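Long-range contacts in uncharacterized protein (Wolinella succinogenes, PDB 3PU6), which is of unknown function but probably acts as an endopeptidase in hydrogenase maturation: residues Leu7-Glu13 / Ile22-Val28; Trp35-Phe39 / Lys50-Leu54; Val60-Ser66 / Ile108-Val114; Leu78-Tyr84 / Ile97-Arg101. Numbering follows the deposited sequence.

In the fold
The four contacts come from one mixed sheet and the helices that pack on it. Contact 1 sets helix 20-31 on one face. Contacts 2 and 4 lie on the other face, where Leu-51 packs on Leu-100. Contact 3 pairs two central strands near the middle of the chain. Its centre is about 10 Å from that of contact 1. Strand 5-10 ties the first three contacts together: it hydrogen-bonds to strand 35-41 through Phe-38 and to strand 58-66 through Val-60 and Ala-62. Contact 4 is nested in the loop closed by contact 3, with centres about 15 Å apart, and Leu-78 touches Phe-109. Contacts 1 and 4 do not touch; their centres are about 21 Å apart.

Contact 1. Residues Leu7-Glu13 / Ile22-Val28; sequences LLCVGNE and IALGRLV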
# COMPACT_ATOMS: atom_id res chain seq x y z
N LEU A 7 -4.28 0.76 6.06
CA LEU A 7 -3.23 0.66 5.06
C LEU A 7 -2.81 -0.79 4.90
O LEU A 7 -2.20 -1.36 5.81
CB LEU A 7 -2.02 1.51 5.48
CG LEU A 7 -0.75 1.35 4.62
CD1 LEU A 7 -1.08 1.50 3.13
CD2 LEU A 7 0.34 2.35 5.06
N LEU A 8 -3.12 -1.38 3.74
CA LEU A 8 -2.74 -2.76 3.43
C LEU A 8 -1.42 -2.83 2.66
O LEU A 8 -1.36 -2.46 1.50
CB LEU A 8 -3.84 -3.49 2.63
CG LEU A 8 -3.55 -4.94 2.16
CD1 LEU A 8 -3.24 -5.89 3.30
CD2 LEU A 8 -4.68 -5.51 1.30
N CYS A 9 -0.36 -3.31 3.32
CA CYS A 9 0.94 -3.35 2.68
C CYS A 9 1.21 -4.69 2.04
O CYS A 9 1.15 -5.73 2.70
CB CYS A 9 2.05 -3.03 3.66
SG CYS A 9 1.72 -1.58 4.58
N VAL A 10 1.52 -4.64 0.74
CA VAL A 10 1.79 -5.80 -0.10
C VAL A 10 3.27 -5.80 -0.50
O VAL A 10 3.89 -4.74 -0.62
CB VAL A 10 0.89 -5.77 -1.37
CG1 VAL A 10 1.19 -6.94 -2.30
CG2 VAL A 10 -0.57 -5.76 -0.97
N GLY A 11 3.85 -7.00 -0.68
CA GLY A 11 5.24 -7.14 -1.07
C GLY A 11 5.98 -8.22 -0.31
O GLY A 11 5.47 -8.77 0.66
N ASN A 12 7.20 -8.48 -0.74
CA ASN A 12 8.01 -9.59 -0.25
C ASN A 12 9.36 -9.07 0.20
O ASN A 12 10.19 -8.63 -0.60
CB ASN A 12 8.21 -10.60 -1.39
CG ASN A 12 8.89 -11.89 -0.94
OD1 ASN A 12 9.69 -11.91 -0.01
ND2 ASN A 12 8.58 -12.96 -1.65
N GLU A 13 9.59 -9.13 1.50
CA GLU A 13 10.78 -8.54 2.10
C GLU A 13 12.05 -9.29 1.75
O GLU A 13 13.14 -8.79 1.98
CB GLU A 13 10.63 -8.50 3.61
CG GLU A 13 9.74 -7.38 4.12
CD GLU A 13 9.65 -7.36 5.65
OE1 GLU A 13 9.56 -8.46 6.27
OE2 GLU A 13 9.66 -6.25 6.22
N ILE A 22 6.22 -2.67 2.63
CA ILE A 22 6.28 -3.17 3.98
C ILE A 22 6.99 -2.12 4.81
O ILE A 22 6.58 -1.81 5.94
CB ILE A 22 7.06 -4.51 4.11
CG1 ILE A 22 6.52 -5.58 3.15
CG2 ILE A 22 7.00 -5.01 5.52
CD1 ILE A 22 5.06 -5.70 3.19
N ALA A 23 8.05 -1.55 4.25
CA ALA A 23 8.76 -0.49 4.94
C ALA A 23 7.80 0.68 5.26
O ALA A 23 7.70 1.15 6.40
CB ALA A 23 9.93 -0.04 4.12
N LEU A 24 7.06 1.14 4.26
CA LEU A 24 6.11 2.21 4.45
C LEU A 24 5.14 1.89 5.57
O LEU A 24 4.76 2.76 6.33
CB LEU A 24 5.33 2.47 3.16
CG LEU A 24 4.18 3.46 3.26
CD1 LEU A 24 4.71 4.87 3.48
CD2 LEU A 24 3.34 3.38 2.02
N GLY A 25 4.73 0.63 5.66
CA GLY A 25 3.75 0.20 6.62
C GLY A 25 4.26 0.44 8.02
O GLY A 25 3.53 0.90 8.88
N ARG A 26 5.53 0.15 8.23
CA ARG A 26 6.14 0.36 9.52
C ARG A 26 6.21 1.83 9.88
O ARG A 26 6.18 2.17 11.06
CB ARG A 26 7.54 -0.23 9.54
CG ARG A 26 7.54 -1.73 9.44
CD ARG A 26 8.93 -2.31 9.59
NE ARG A 26 8.86 -3.77 9.68
CZ ARG A 26 9.13 -4.60 8.68
NH1 ARG A 26 9.51 -4.13 7.50
NH2 ARG A 26 9.03 -5.92 8.86
N LEU A 27 6.32 2.69 8.88
CA LEU A 27 6.41 4.13 9.14
C LEU A 27 5.07 4.67 9.62
O LEU A 27 5.01 5.42 10.59
CB LEU A 27 6.88 4.90 7.91
CG LEU A 27 8.28 4.53 7.39
CD1 LEU A 27 8.61 5.29 6.10
CD2 LEU A 27 9.32 4.78 8.46
N VAL A 28 4.00 4.26 8.94
CA VAL A 28 2.66 4.71 9.28
C VAL A 28 2.31 4.20 10.67
O VAL A 28 1.66 4.88 11.47
CB VAL A 28 1.61 4.22 8.23
CG1 VAL A 28 0.18 4.44 8.72
CG2 VAL A 28 1.83 4.92 6.91
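Helix 22-28 runs back across strand 7-10. The two axes approach to 7.6 Å at 151°. Ile-22 starts the contact and buries the most surface in it. Its CD1 lies 4.1 Å from Cys-9 CB and 4.0 Å from Gly-11 O. Its CG2 is only 3.0 Å from Glu-13 OE2, a tight contact. Leu-24 points toward the strand, with its CG 4.4 Å from Leu-7 CD2. Gly-25 lets the helix come close: its CA is 3.4 Å from Cys-9 SG, and a CB here would clash with that sulfur. Arg-26 starts away from the strand, but its long side chain reaches round to Glu-13. NH1 and NH2 both bond to Glu-13 OE2, at 2.5 and 2.7 Å, the first very short. This salt bridge ties the loop after the strand to the helix. Val-28 closes the row, with CG2 3.5 Å from Leu-7 CD2. The contact is the first half of the beta-alpha-beta unit 5-10, 20-31, 35-41. Val-28 also packs on Trp-35 and Val-37 of strand 35-41. Leu-24 touches Ala-62 of strand 58-66, and Leu-138 of helix 128-147 packs against Leu-24 and Val-28.

Contact 2. Residues Trp35-Phe39 / Lys50-Leu54; sequences WSVFF and KLREL
Strand 35-39 is extended, with phi between -84° and -111° and psi between 110° and 130°. Helix 50-54 runs nearly antiparallel to it at 158°, and the short axes stay 11.5 Å apart. The gap is filled by side chains. The nearest CA pairs are Ser-36 with Leu-54 at 10.1 Å and Phe-38 with Lys-50 at 8.9 Å. Ser-36 points toward the helix as rotamer p, and its OG lies 3.8 Å from Leu-54 CD2. Phe-38 is the centre of the contact, with chi1 m and chi2 near 0°. Its CE2 is 3.8 Å from Lys-50 CB, its CD2 is 3.6 Å from Leu-51 CD2, and its CZ is 3.9 Å from Leu-54 CD2. Leu-51 is mt and Leu-54 is tp. Lys-50, an extended mttt, lays CD over one face of the ring. Its NZ is far from the ring, at most a weak cation-pi attraction. Leu-54 also reaches Val-6 of strand 5-10. Helix 48-54 lies on the connection from strand 35-41 to strand 58-66, which passes over strand 5-10. The sheet order 2-1-3-5-4, with strand 73-77 antiparallel, is that of the phosphorylase/hydrolase-like fold of hydrogenase maturation proteases.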
# COMPACT_ATOMS: atom_id res chain seq x y z
N TRP A 35 -4.16 5.23 12.07
CA TRP A 35 -4.18 4.26 10.98
C TRP A 35 -3.90 2.87 11.53
O TRP A 35 -2.93 2.68 12.28
CB TRP A 35 -3.11 4.61 9.94
CG TRP A 35 -3.48 5.76 9.09
CD1 TRP A 35 -3.46 7.08 9.44
CD2 TRP A 35 -3.93 5.71 7.74
NE1 TRP A 35 -3.88 7.86 8.39
CE2 TRP A 35 -4.18 7.04 7.33
CE3 TRP A 35 -4.16 4.68 6.84
CZ2 TRP A 35 -4.64 7.36 6.06
CZ3 TRP A 35 -4.62 4.99 5.58
CH2 TRP A 35 -4.86 6.32 5.20
N SER A 36 -4.73 1.91 11.19
CA SER A 36 -4.36 0.53 11.45
C SER A 36 -3.74 -0.06 10.18
O SER A 36 -4.33 0.01 9.10
CB SER A 36 -5.54 -0.28 11.97
OG SER A 36 -6.50 -0.48 10.97
N VAL A 37 -2.54 -0.61 10.33
CA VAL A 37 -1.75 -1.14 9.23
C VAL A 37 -1.84 -2.66 9.17
O VAL A 37 -1.58 -3.34 10.16
CB VAL A 37 -0.27 -0.73 9.35
CG1 VAL A 37 0.50 -1.16 8.12
CG2 VAL A 37 -0.15 0.75 9.54
N PHE A 38 -2.21 -3.18 8.01
CA PHE A 38 -2.27 -4.62 7.79
C PHE A 38 -1.19 -5.07 6.83
O PHE A 38 -1.21 -4.70 5.66
CB PHE A 38 -3.63 -5.00 7.23
CG PHE A 38 -4.74 -4.84 8.21
CD1 PHE A 38 -4.48 -4.41 9.50
CD2 PHE A 38 -6.04 -5.15 7.86
CE1 PHE A 38 -5.49 -4.27 10.42
CE2 PHE A 38 -7.07 -5.01 8.78
CZ PHE A 38 -6.79 -4.58 10.06
N PHE A 39 -0.26 -5.87 7.31
CA PHE A 39 0.77 -6.45 6.45
C PHE A 39 0.28 -7.70 5.76
O PHE A 39 0.09 -8.73 6.38
CB PHE A 39 2.03 -6.74 7.24
CG PHE A 39 2.61 -5.52 7.87
CD1 PHE A 39 2.15 -5.07 9.09
CD2 PHE A 39 3.61 -4.80 7.22
CE1 PHE A 39 2.68 -3.93 9.68
CE2 PHE A 39 4.14 -3.66 7.79
CZ PHE A 39 3.68 -3.22 9.02
N LYS A 50 -10.09 -9.86 8.63
CA LYS A 50 -9.96 -8.67 9.46
C LYS A 50 -10.57 -7.44 8.79
O LYS A 50 -11.13 -6.56 9.46
CB LYS A 50 -8.49 -8.37 9.71
CG LYS A 50 -7.63 -9.56 10.04
CD LYS A 50 -6.23 -9.08 10.38
CE LYS A 50 -5.45 -10.14 11.13
NZ LYS A 50 -4.20 -9.59 11.74
N LEU A 51 -10.40 -7.37 7.48
CA LEU A 51 -10.93 -6.27 6.71
C LEU A 51 -12.45 -6.24 6.69
O LEU A 51 -13.04 -5.20 6.92
CB LEU A 51 -10.37 -6.29 5.30
CG LEU A 51 -8.92 -5.79 5.16
CD1 LEU A 51 -8.42 -5.95 3.72
CD2 LEU A 51 -8.79 -4.34 5.64
N ARG A 52 -13.09 -7.37 6.41
CA ARG A 52 -14.55 -7.38 6.42
C ARG A 52 -15.01 -6.93 7.79
O ARG A 52 -15.94 -6.14 7.94
CB ARG A 52 -15.09 -8.78 6.17
CG ARG A 52 -14.76 -9.40 4.83
CD ARG A 52 -15.15 -10.90 4.80
NE ARG A 52 -14.47 -11.61 3.72
CZ ARG A 52 -13.70 -12.69 3.87
NH1 ARG A 52 -13.54 -13.21 5.09
NH2 ARG A 52 -13.11 -13.27 2.82
N GLU A 53 -14.31 -7.45 8.80
CA GLU A 53 -14.73 -7.38 10.18
C GLU A 53 -14.58 -5.98 10.75
O GLU A 53 -15.29 -5.58 11.68
CB GLU A 53 -13.88 -8.38 10.97
CG GLU A 53 -14.35 -8.59 12.40
CD GLU A 53 -15.80 -9.03 12.50
OE1 GLU A 53 -16.26 -9.83 11.65
OE2 GLU A 53 -16.48 -8.57 13.45
N LEU A 54 -13.64 -5.22 10.20
CA LEU A 54 -13.37 -3.88 10.67
C LEU A 54 -14.18 -2.81 9.92
O LEU A 54 -14.40 -1.73 10.44
CB LEU A 54 -11.88 -3.61 10.51
CG LEU A 54 -11.37 -2.18 10.61
CD1 LEU A 54 -11.74 -1.62 11.97
CD2 LEU A 54 -9.87 -2.17 10.41

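Contact 3. Residues Val60-Ser66 / Ile108-Val114; sequences VVADAMS and IFLGISV
Strands 60-66 and 108-114 are parallel neighbours, both extended (phi -68° to -153°, psi 100° to 169°). Their axes approach to 4.3 Å and cross at -38°. Val-60 pairs with Ile-108, and the register runs in step to Met-65 with Ser-113. Met-65, a selenomethionine, loses the most surface to the contact. Its side chain (chi1 41°, then tt) folds back over Gly-111. SE lies 4.1 Å from Phe-109 CE2, at the ring edge, a Met-aromatic contact. A CB on Gly-111 would clash with SE. Met-65 N bonds to Ile-112 O at 2.7 Å, and Val-114 N to Met-65 O at 2.8 Å. The ladder runs back likewise to Val-61 N and Ile-108 O at 3.0 Å. On the other face, Val-60 (t) sets CG1 4.1 Å from Leu-110 CB, and Val-114 (m) sets CG2 3.8 Å from Ala-64 CB. Helices 20-31 and 128-147 cover this face. The pair is inside the mixed alpha/beta sheet, with strand 5-10 beside 58-66 and 73-77 beside 106-114.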
# COMPACT_ATOMS: atom_id res chain seq x y z
N VAL A 60 -6.14 2.18 1.97
CA VAL A 60 -5.03 2.39 1.08
C VAL A 60 -4.28 1.08 0.96
O VAL A 60 -3.87 0.48 1.96
CB VAL A 60 -4.09 3.46 1.62
CG1 VAL A 60 -2.82 3.52 0.80
CG2 VAL A 60 -4.78 4.81 1.62
N VAL A 61 -4.12 0.62 -0.29
CA VAL A 61 -3.36 -0.58 -0.59
C VAL A 61 -2.06 -0.15 -1.26
O VAL A 61 -2.09 0.40 -2.33
CB VAL A 61 -4.18 -1.59 -1.47
CG1 VAL A 61 -4.78 -0.92 -2.68
CG2 VAL A 61 -3.32 -2.77 -1.89
N ALA A 62 -0.94 -0.38 -0.59
CA ALA A 62 0.36 -0.00 -1.12
C ALA A 62 1.20 -1.20 -1.61
O ALA A 62 1.18 -2.27 -1.01
CB ALA A 62 1.13 0.77 -0.09
N ASP A 63 1.94 -0.99 -2.70
CA ASP A 63 2.73 -2.05 -3.32
C ASP A 63 3.93 -1.50 -4.07
O ASP A 63 3.89 -0.38 -4.56
CB ASP A 63 1.88 -2.87 -4.30
CG ASP A 63 2.44 -4.27 -4.52
OD1 ASP A 63 3.44 -4.62 -3.84
OD2 ASP A 63 1.89 -5.04 -5.36
N ALA A 64 4.99 -2.29 -4.17
CA ALA A 64 6.06 -2.01 -5.11
C ALA A 64 5.53 -2.21 -6.52
O ALA A 64 4.69 -3.08 -6.76
CB ALA A 64 7.24 -2.93 -4.87
N MSE A 65 5.97 -1.39 -7.46
CA MSE A 65 5.72 -1.72 -8.86
C MSE A 65 6.98 -1.51 -9.68
O MSE A 65 7.56 -0.43 -9.70
CB MSE A 65 4.52 -0.96 -9.43
CG MSE A 65 4.45 0.47 -8.99
SE MSE A 65 2.81 1.29 -9.63
CE MSE A 65 3.40 3.18 -9.73
N SER A 66 7.42 -2.59 -10.31
CA SER A 66 8.76 -2.62 -10.92
C SER A 66 8.75 -2.31 -12.41
O SER A 66 7.69 -2.25 -13.04
CB SER A 66 9.49 -3.95 -10.62
OG SER A 66 8.62 -5.06 -10.71
N ILE A 108 -8.09 3.31 -2.16
CA ILE A 108 -7.06 4.07 -2.81
C ILE A 108 -5.84 3.20 -3.08
O ILE A 108 -5.36 2.53 -2.18
CB ILE A 108 -6.67 5.28 -1.94
CG1 ILE A 108 -7.83 6.28 -1.91
CG2 ILE A 108 -5.39 5.92 -2.44
CD1 ILE A 108 -7.98 7.00 -0.61
N PHE A 109 -5.34 3.23 -4.31
CA PHE A 109 -4.07 2.56 -4.65
C PHE A 109 -2.87 3.49 -4.51
O PHE A 109 -2.93 4.64 -4.90
CB PHE A 109 -4.09 1.92 -6.06
CG PHE A 109 -2.81 1.19 -6.41
CD1 PHE A 109 -2.53 -0.06 -5.87
CD2 PHE A 109 -1.86 1.78 -7.22
CE1 PHE A 109 -1.32 -0.71 -6.17
CE2 PHE A 109 -0.65 1.13 -7.52
CZ PHE A 109 -0.39 -0.10 -6.99
N LEU A 110 -1.79 2.98 -3.93
CA LEU A 110 -0.52 3.70 -3.85
C LEU A 110 0.64 2.87 -4.37
O LEU A 110 1.16 2.01 -3.65
CB LEU A 110 -0.24 4.09 -2.40
CG LEU A 110 0.88 5.10 -2.11
CD1 LEU A 110 0.80 5.57 -0.68
CD2 LEU A 110 2.27 4.55 -2.39
N GLY A 111 1.07 3.12 -5.61
CA GLY A 111 2.15 2.37 -6.22
C GLY A 111 3.48 3.07 -6.08
O GLY A 111 3.60 4.26 -6.34
N ILE A 112 4.50 2.33 -5.65
CA ILE A 112 5.83 2.86 -5.45
C ILE A 112 6.71 2.14 -6.43
O ILE A 112 6.90 0.94 -6.34
CB ILE A 112 6.33 2.63 -4.02
CG1 ILE A 112 5.34 3.20 -3.01
CG2 ILE A 112 7.72 3.23 -3.79
CD1 ILE A 112 5.49 2.63 -1.60
N SER A 113 7.22 2.87 -7.40
CA SER A 113 7.94 2.23 -8.47
C SER A 113 9.33 1.86 -7.98
O SER A 113 9.96 2.63 -7.25
CB SER A 113 7.98 3.09 -9.74
OG SER A 113 8.67 4.30 -9.55
N VAL A 114 9.77 0.64 -8.35
CA VAL A 114 11.10 0.15 -7.97
C VAL A 114 11.82 -0.34 -9.21
O VAL A 114 11.19 -0.69 -10.17
CB VAL A 114 11.05 -0.95 -6.86
CG1 VAL A 114 10.68 -0.35 -5.51
CG2 VAL A 114 10.08 -2.04 -7.21

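Contact 4. Residues Leu78-Tyr84 / Ile97-Arg101; sequences LSDERTY and ISYLR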
# COMPACT_ATOMS: atom_id res chain seq x y z
N LEU A 78 -9.69 4.62 -6.34
CA LEU A 78 -10.39 3.64 -7.19
C LEU A 78 -11.90 3.59 -6.95
O LEU A 78 -12.61 2.84 -7.59
CB LEU A 78 -9.74 2.26 -7.12
CG LEU A 78 -8.27 2.35 -7.52
CD1 LEU A 78 -7.62 1.00 -7.54
CD2 LEU A 78 -8.09 3.04 -8.87
N SER A 79 -12.36 4.42 -6.02
CA SER A 79 -13.77 4.75 -5.88
C SER A 79 -14.28 5.45 -7.14
O SER A 79 -15.42 5.26 -7.56
CB SER A 79 -13.97 5.65 -4.66
OG SER A 79 -14.92 6.67 -4.90
N ASP A 80 -13.43 6.27 -7.73
CA ASP A 80 -13.77 6.89 -9.00
C ASP A 80 -13.85 5.82 -10.09
O ASP A 80 -12.86 5.16 -10.38
CB ASP A 80 -12.73 7.93 -9.38
CG ASP A 80 -13.14 8.72 -10.60
OD1 ASP A 80 -14.20 9.36 -10.53
OD2 ASP A 80 -12.41 8.69 -11.63
N GLU A 81 -15.02 5.66 -10.69
CA GLU A 81 -15.24 4.58 -11.65
C GLU A 81 -14.40 4.69 -12.92
O GLU A 81 -13.79 3.72 -13.37
CB GLU A 81 -16.72 4.50 -12.03
CG GLU A 81 -17.18 3.08 -12.33
CD GLU A 81 -17.08 2.18 -11.11
OE1 GLU A 81 -17.34 2.66 -9.97
OE2 GLU A 81 -16.74 0.98 -11.29
N ARG A 82 -14.41 5.87 -13.51
CA ARG A 82 -13.59 6.15 -14.66
C ARG A 82 -12.14 5.73 -14.38
O ARG A 82 -11.51 5.03 -15.18
CB ARG A 82 -13.66 7.64 -14.95
CG ARG A 82 -13.32 8.00 -16.34
CD ARG A 82 -13.87 9.38 -16.68
NE ARG A 82 -13.21 9.90 -17.88
CZ ARG A 82 -12.36 10.92 -17.88
NH1 ARG A 82 -12.09 11.58 -16.76
NH2 ARG A 82 -11.80 11.31 -19.02
N THR A 83 -11.65 6.14 -13.22
CA THR A 83 -10.30 5.82 -12.76
C THR A 83 -10.10 4.31 -12.60
O THR A 83 -9.11 3.75 -13.08
CB THR A 83 -9.99 6.53 -11.44
OG1 THR A 83 -10.21 7.93 -11.59
CG2 THR A 83 -8.56 6.30 -11.01
N TYR A 84 -11.02 3.65 -11.92
CA TYR A 84 -10.93 2.21 -11.80
C TYR A 84 -10.80 1.58 -13.19
O TYR A 84 -9.93 0.73 -13.43
CB TYR A 84 -12.16 1.65 -11.09
CG TYR A 84 -12.13 0.15 -10.97
CD1 TYR A 84 -11.20 -0.47 -10.15
CD2 TYR A 84 -13.02 -0.64 -11.68
CE1 TYR A 84 -11.16 -1.85 -10.04
CE2 TYR A 84 -12.99 -2.02 -11.59
CZ TYR A 84 -12.05 -2.63 -10.76
OH TYR A 84 -12.00 -4.01 -10.64
N ILE A 97 -7.63 -5.63 -5.70
CA ILE A 97 -8.23 -4.32 -5.74
C ILE A 97 -9.75 -4.35 -5.89
O ILE A 97 -10.44 -3.53 -5.30
CB ILE A 97 -7.65 -3.50 -6.89
CG1 ILE A 97 -6.23 -3.05 -6.54
CG2 ILE A 97 -8.54 -2.32 -7.18
CD1 ILE A 97 -5.48 -2.48 -7.73
N SER A 98 -10.27 -5.27 -6.69
CA SER A 98 -11.72 -5.31 -6.91
C SER A 98 -12.42 -5.95 -5.73
O SER A 98 -13.61 -5.74 -5.52
CB SER A 98 -12.09 -6.02 -8.22
OG SER A 98 -11.42 -7.26 -8.35
N TYR A 99 -11.68 -6.71 -4.95
CA TYR A 99 -12.25 -7.24 -3.74
C TYR A 99 -12.40 -6.11 -2.74
O TYR A 99 -13.46 -5.95 -2.11
CB TYR A 99 -11.38 -8.33 -3.13
CG TYR A 99 -11.93 -8.74 -1.80
CD1 TYR A 99 -11.29 -8.37 -0.62
CD2 TYR A 99 -13.12 -9.46 -1.71
CE1 TYR A 99 -11.81 -8.72 0.62
CE2 TYR A 99 -13.65 -9.82 -0.47
CZ TYR A 99 -12.99 -9.45 0.69
OH TYR A 99 -13.50 -9.80 1.92
N LEU A 100 -11.34 -5.32 -2.59
CA LEU A 100 -11.32 -4.23 -1.62
C LEU A 100 -12.41 -3.20 -1.91
O LEU A 100 -13.08 -2.72 -0.99
CB LEU A 100 -9.95 -3.56 -1.59
CG LEU A 100 -8.77 -4.50 -1.35
CD1 LEU A 100 -7.46 -3.75 -1.56
CD2 LEU A 100 -8.83 -5.12 0.05
N ARG A 101 -12.59 -2.88 -3.19
CA ARG A 101 -13.62 -1.93 -3.59
C ARG A 101 -14.98 -2.42 -3.14
O ARG A 101 -15.90 -1.63 -2.95
CB ARG A 101 -13.64 -1.75 -5.10
CG ARG A 101 -12.38 -1.20 -5.68
CD ARG A 101 -12.45 -1.23 -7.22
NE ARG A 101 -13.04 -0.04 -7.81
CZ ARG A 101 -14.30 0.05 -8.23
NH1 ARG A 101 -15.13 -0.98 -8.11
NH2 ARG A 101 -14.75 1.18 -8.76
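This is a polar and aromatic contact centred on Arg-101, joining helix 94-103 to the turn and short helix after strand 73-77. It lies toward the periphery, about 14 Å from the centre of the chain. Arg-101 loses more surface to the other segment than any other residue here. Its guanidinium lies flat on the Tyr-84 ring, with centres 3.7 Å apart and planes at 28°. CZ is 18° off the ring normal, so this is a cation-pi stack over the face. At the edge of the group, NE and NH2 of Arg-101 both donate to Leu-78 O, at 2.9 and 3.0 Å, and NH2 makes a salt bridge to Glu-81 OE1 at 3.2 Å, its hydrogen bond weak. One side chain thus meets a carbonyl of the turn and a carboxylate of the first turn of helix 81-85. Asp-80 is the N-cap of that helix, with OD2 accepting from Thr-83 N at 3.1 Å. These segments belong to the connection between strands 73-77 and 106-114, which lie antiparallel at one end of the sheet. Leu-78 and Ile-97 make the apolar side of the contact, CD1 to CG2, at 3.5 Å. Both also reach Phe-109 on the sheet. Ile-97 CG2 sits at the ring edge of Tyr-84, 3.9 Å from CE1. Tyr-84 OH lies 3.1 Å from Ser-98 CB, while Ser-98 OG bonds to Pro-94 O.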